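Local coordinates for protein prophenoloxidase b (Marsupenaeus japonicus, PDB 3WKY) that is the zymogen of a crustacean hemolymph phenoloxidase, a type 3 copper enzyme that, once activated, probably oxidises monophenols and o-diphenols, at residues 60-69 with 103-114. Residues are numbered along the deposited sequence; the frame is centred on the assembly and turned at random.
Sequences ALSIPEGIPF and VKDHVNSAVFLA
Leu61 meets Val107 where a loop of the hemocyanin-type all-alpha domain wraps the start of helix 109-122, whose N-cap residue, Asn108, also grips the loop. Leu61 CD1 packs on Val107 CG1 at 3.6 Å, the two side chains slanting past one another, while its CG lies over the carbonyl oxygen of His106. Ile63 keeps CG2 anti to its own backbone N, which brings this methyl within 4.1 Å of Val111 CG2; the end of the side chain leads away from residues 103-114, and the side chain touches His76 and Ala79 of helix 74-89. A water whose oxygen lies 2.7 Å from Ile63 O accepts from Asn108 N, bridging the two backbones. The loop then bends round the Asn108 amide: ND2 donates to Pro64 O at 2.9 Å and, past Gly66, whose positive phi turns the chain, to Ile67 O at 2.8 Å. Both bonds are nearly straight (171° and 169°), and both acceptors lie close to the amide plane, so each N-H is used. Asn108 CG stands anti to the backbone N (chi1 173°), and OD1 accepts from Val111 N at 2.9 Å as the cap; three bonds thus fix the amide's rotation. A leucine in its place would probably leave the carbonyls of Pro64 and Ile67 without this shared donor and Val111 N without its cap. Ile67 also lays CG1 across the amide nitrogen. Phe69, whose side chain lies about 11 Å from the bound copper-oxygen cluster, closes the contact: its CB rests on Ala110 CB, and ring atom CD2 meets Ala114 CB at 3.7 Å.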
loop_
_atom_site.group_PDB
_atom_site.type_symbol
_atom_site.label_atom_id
_atom_site.label_comp_id
_atom_site.label_asym_id
_atom_site.label_seq_id
_atom_site.Cartn_x
_atom_site.Cartn_y
_atom_site.Cartn_z
ATOM N N ALA A 60 36.825 -19.221 -24.024
ATOM C CA ALA A 60 37.659 -18.645 -22.962
ATOM C C ALA A 60 37.986 -17.162 -23.139
ATOM O O ALA A 60 38.025 -16.404 -22.167
ATOM C CB ALA A 60 38.944 -19.449 -22.792
ATOM N N LEU A 61 38.226 -16.753 -24.380
ATOM C CA LEU A 61 38.663 -15.387 -24.661
ATOM C C LEU A 61 37.510 -14.388 -24.724
ATOM O O LEU A 61 37.738 -13.185 -24.812
ATOM C CB LEU A 61 39.452 -15.346 -25.976
ATOM C CG LEU A 61 40.973 -15.508 -25.921
ATOM C CD1 LEU A 61 41.387 -16.626 -24.996
ATOM C CD2 LEU A 61 41.531 -15.754 -27.321
ATOM N N SER A 62 36.277 -14.886 -24.686
ATOM C CA SER A 62 35.097 -14.025 -24.817
ATOM C C SER A 62 34.832 -13.133 -23.599
ATOM O O SER A 62 34.081 -12.163 -23.693
ATOM C CB SER A 62 33.852 -14.859 -25.114
ATOM O OG SER A 62 33.444 -15.602 -23.976
ATOM N N ILE A 63 35.428 -13.456 -22.458
ATOM C CA ILE A 63 35.235 -12.628 -21.270
ATOM C C ILE A 63 36.276 -11.517 -21.257
ATOM O O ILE A 63 37.475 -11.786 -21.220
ATOM C CB ILE A 63 35.330 -13.445 -19.961
ATOM C CG1 ILE A 63 34.486 -14.720 -20.060
ATOM C CG2 ILE A 63 34.927 -12.582 -18.761
ATOM C CD1 ILE A 63 33.027 -14.501 -20.382
ATOM N N PRO A 64 35.819 -10.259 -21.287
ATOM C CA PRO A 64 36.747 -9.120 -21.336
ATOM C C PRO A 64 37.555 -8.954 -20.051
ATOM O O PRO A 64 37.084 -9.305 -18.966
ATOM C CB PRO A 64 35.814 -7.913 -21.521
ATOM C CG PRO A 64 34.486 -8.367 -20.971
ATOM C CD PRO A 64 34.406 -9.840 -21.298
ATOM N N GLU A 65 38.769 -8.428 -20.177
ATOM C CA GLU A 65 39.582 -8.060 -19.022
ATOM C C GLU A 65 38.886 -6.948 -18.242
ATOM O O GLU A 65 38.105 -6.186 -18.809
ATOM C CB GLU A 65 40.968 -7.580 -19.481
ATOM C CG GLU A 65 41.927 -7.204 -18.347
ATOM C CD GLU A 65 42.477 -5.788 -18.474
ATOM O OE1 GLU A 65 42.792 -5.366 -19.608
ATOM O OE2 GLU A 65 42.598 -5.099 -17.435
ATOM N N GLY A 66 39.167 -6.844 -16.948
ATOM C CA GLY A 66 38.670 -5.725 -16.165
ATOM C C GLY A 66 37.365 -5.930 -15.415
ATOM O O GLY A 66 36.788 -4.968 -14.895
ATOM N N ILE A 67 36.889 -7.173 -15.370
ATOM C CA ILE A 67 35.711 -7.514 -14.576
ATOM C C ILE A 67 36.012 -8.797 -13.812
ATOM O O ILE A 67 36.927 -9.540 -14.186
ATOM C CB ILE A 67 34.437 -7.712 -15.441
ATOM C CG1 ILE A 67 34.607 -8.878 -16.415
ATOM C CG2 ILE A 67 34.053 -6.412 -16.179
ATOM C CD1 ILE A 67 33.336 -9.224 -17.185
ATOM N N PRO A 68 35.253 -9.063 -12.737
ATOM C CA PRO A 68 35.473 -10.316 -12.003
ATOM C C PRO A 68 35.015 -11.547 -12.784
ATOM O O PRO A 68 34.327 -11.421 -13.801
ATOM C CB PRO A 68 34.589 -10.149 -10.754
ATOM C CG PRO A 68 34.371 -8.673 -10.617
ATOM C CD PRO A 68 34.322 -8.161 -12.031
ATOM N N PHE A 69 35.405 -12.732 -12.305
ATOM C CA PHE A 69 34.789 -13.980 -12.743
ATOM C C PHE A 69 33.457 -14.125 -12.012
ATOM O O PHE A 69 33.420 -14.268 -10.777
ATOM C CB PHE A 69 35.705 -15.172 -12.399
ATOM C CG PHE A 69 35.026 -16.519 -12.450
ATOM C CD1 PHE A 69 34.293 -16.912 -13.558
ATOM C CD2 PHE A 69 35.167 -17.421 -11.389
ATOM C CE1 PHE A 69 33.674 -18.154 -13.602
ATOM C CE2 PHE A 69 34.562 -18.670 -11.432
ATOM C CZ PHE A 69 33.812 -19.041 -12.533
ATOM N N VAL A 103 48.889 -17.929 -22.770
ATOM C CA VAL A 103 47.503 -17.458 -22.808
ATOM C C VAL A 103 47.216 -16.351 -21.785
ATOM O O VAL A 103 46.230 -15.621 -21.910
ATOM C CB VAL A 103 46.510 -18.633 -22.625
ATOM C CG1 VAL A 103 46.369 -18.993 -21.157
ATOM C CG2 VAL A 103 45.162 -18.291 -23.215
ATOM N N LYS A 104 48.095 -16.219 -20.798
ATOM C CA LYS A 104 47.867 -15.341 -19.655
ATOM C C LYS A 104 47.568 -13.884 -20.017
ATOM O O LYS A 104 46.721 -13.252 -19.378
ATOM C CB LYS A 104 49.055 -15.404 -18.698
ATOM C CG LYS A 104 48.902 -14.544 -17.466
ATOM C CD LYS A 104 50.154 -14.596 -16.617
ATOM C CE LYS A 104 49.895 -14.078 -15.221
ATOM N NZ LYS A 104 49.848 -12.600 -15.094
ATOM N N ASP A 105 48.250 -13.354 -21.032
ATOM C CA ASP A 105 48.026 -11.969 -21.464
ATOM C C ASP A 105 46.694 -11.757 -22.180
ATOM O O ASP A 105 46.284 -10.620 -22.405
ATOM C CB ASP A 105 49.150 -11.510 -22.406
ATOM C CG ASP A 105 50.411 -11.107 -21.671
ATOM O OD1 ASP A 105 50.310 -10.548 -20.557
ATOM O OD2 ASP A 105 51.511 -11.340 -22.220
ATOM N N HIS A 106 46.027 -12.847 -22.545
ATOM C CA HIS A 106 44.894 -12.783 -23.455
ATOM C C HIS A 106 43.564 -13.176 -22.827
ATOM O O HIS A 106 42.529 -13.131 -23.493
ATOM C CB HIS A 106 45.170 -13.669 -24.666
ATOM C CG HIS A 106 46.476 -13.364 -25.331
ATOM N ND1 HIS A 106 46.592 -12.447 -26.354
ATOM C CD2 HIS A 106 47.728 -13.820 -25.087
ATOM C CE1 HIS A 106 47.857 -12.367 -26.727
ATOM N NE2 HIS A 106 48.568 -13.188 -25.973
ATOM N N VAL A 107 43.599 -13.562 -21.554
ATOM C CA VAL A 107 42.396 -13.985 -20.843
ATOM C C VAL A 107 42.163 -13.127 -19.611
ATOM O O VAL A 107 43.113 -12.607 -19.013
ATOM C CB VAL A 107 42.479 -15.463 -20.396
ATOM C CG1 VAL A 107 42.362 -16.394 -21.585
ATOM C CG2 VAL A 107 43.768 -15.715 -19.652
ATOM N N ASN A 108 40.892 -12.955 -19.251
ATOM C CA ASN A 108 40.493 -12.284 -18.022
ATOM C C ASN A 108 41.259 -12.914 -16.844
ATOM O O ASN A 108 41.339 -14.136 -16.741
ATOM C CB ASN A 108 38.972 -12.460 -17.869
ATOM C CG ASN A 108 38.449 -11.947 -16.555
ATOM O OD1 ASN A 108 38.666 -12.565 -15.516
ATOM N ND2 ASN A 108 37.733 -10.820 -16.591
ATOM N N SER A 109 41.843 -12.097 -15.969
ATOM C CA SER A 109 42.722 -12.655 -14.950
ATOM C C SER A 109 41.991 -13.530 -13.934
ATOM O O SER A 109 42.541 -14.541 -13.500
ATOM C CB SER A 109 43.559 -11.572 -14.262
ATOM O OG SER A 109 42.754 -10.514 -13.790
ATOM N N ALA A 110 40.763 -13.167 -13.575
ATOM C CA ALA A 110 40.006 -13.975 -12.615
ATOM C C ALA A 110 39.552 -15.291 -13.243
ATOM O O ALA A 110 39.536 -16.333 -12.585
ATOM C CB ALA A 110 38.815 -13.185 -12.044
ATOM N N VAL A 111 39.191 -15.242 -14.520
ATOM C CA VAL A 111 38.859 -16.445 -15.269
ATOM C C VAL A 111 40.098 -17.347 -15.357
ATOM O O VAL A 111 40.007 -18.566 -15.183
ATOM C CB VAL A 111 38.320 -16.093 -16.675
ATOM C CG1 VAL A 111 38.293 -17.323 -17.591
ATOM C CG2 VAL A 111 36.917 -15.476 -16.566
ATOM N N PHE A 112 41.259 -16.735 -15.578
ATOM C CA PHE A 112 42.532 -17.470 -15.616
ATOM C C PHE A 112 42.795 -18.208 -14.299
ATOM O O PHE A 112 43.052 -19.422 -14.292
ATOM C CB PHE A 112 43.679 -16.503 -15.937
ATOM C CG PHE A 112 45.039 -17.150 -15.966
ATOM C CD1 PHE A 112 45.462 -17.854 -17.088
ATOM C CD2 PHE A 112 45.898 -17.043 -14.879
ATOM C CE1 PHE A 112 46.717 -18.441 -17.125
ATOM C CE2 PHE A 112 47.155 -17.636 -14.905
ATOM C CZ PHE A 112 47.563 -18.336 -16.030
ATOM N N LEU A 113 42.724 -17.476 -13.189
ATOM C CA LEU A 113 42.896 -18.054 -11.857
ATOM C C LEU A 113 41.901 -19.161 -11.538
ATOM O O LEU A 113 42.280 -20.192 -10.977
ATOM C CB LEU A 113 42.828 -16.966 -10.779
ATOM C CG LEU A 113 44.017 -16.015 -10.775
ATOM C CD1 LEU A 113 43.822 -14.927 -9.750
ATOM C CD2 LEU A 113 45.302 -16.805 -10.490
ATOM N N ALA A 114 40.631 -18.955 -11.880
ATOM C CA ALA A 114 39.608 -19.969 -11.607
ATOM C C ALA A 114 39.917 -21.258 -12.361
ATOM O O ALA A 114 39.866 -22.351 -11.793
ATOM C CB ALA A 114 38.223 -19.447 -11.988
HETATM O O HOH W 1 39.027 -14.025 -21.001
HETATM O O HOH W 2 39.794 -11.452 -22.883
HETATM O O HOH W 3 41.275 -8.903 -15.760
HETATM O O HOH W 4 39.634 -10.185 -13.704
#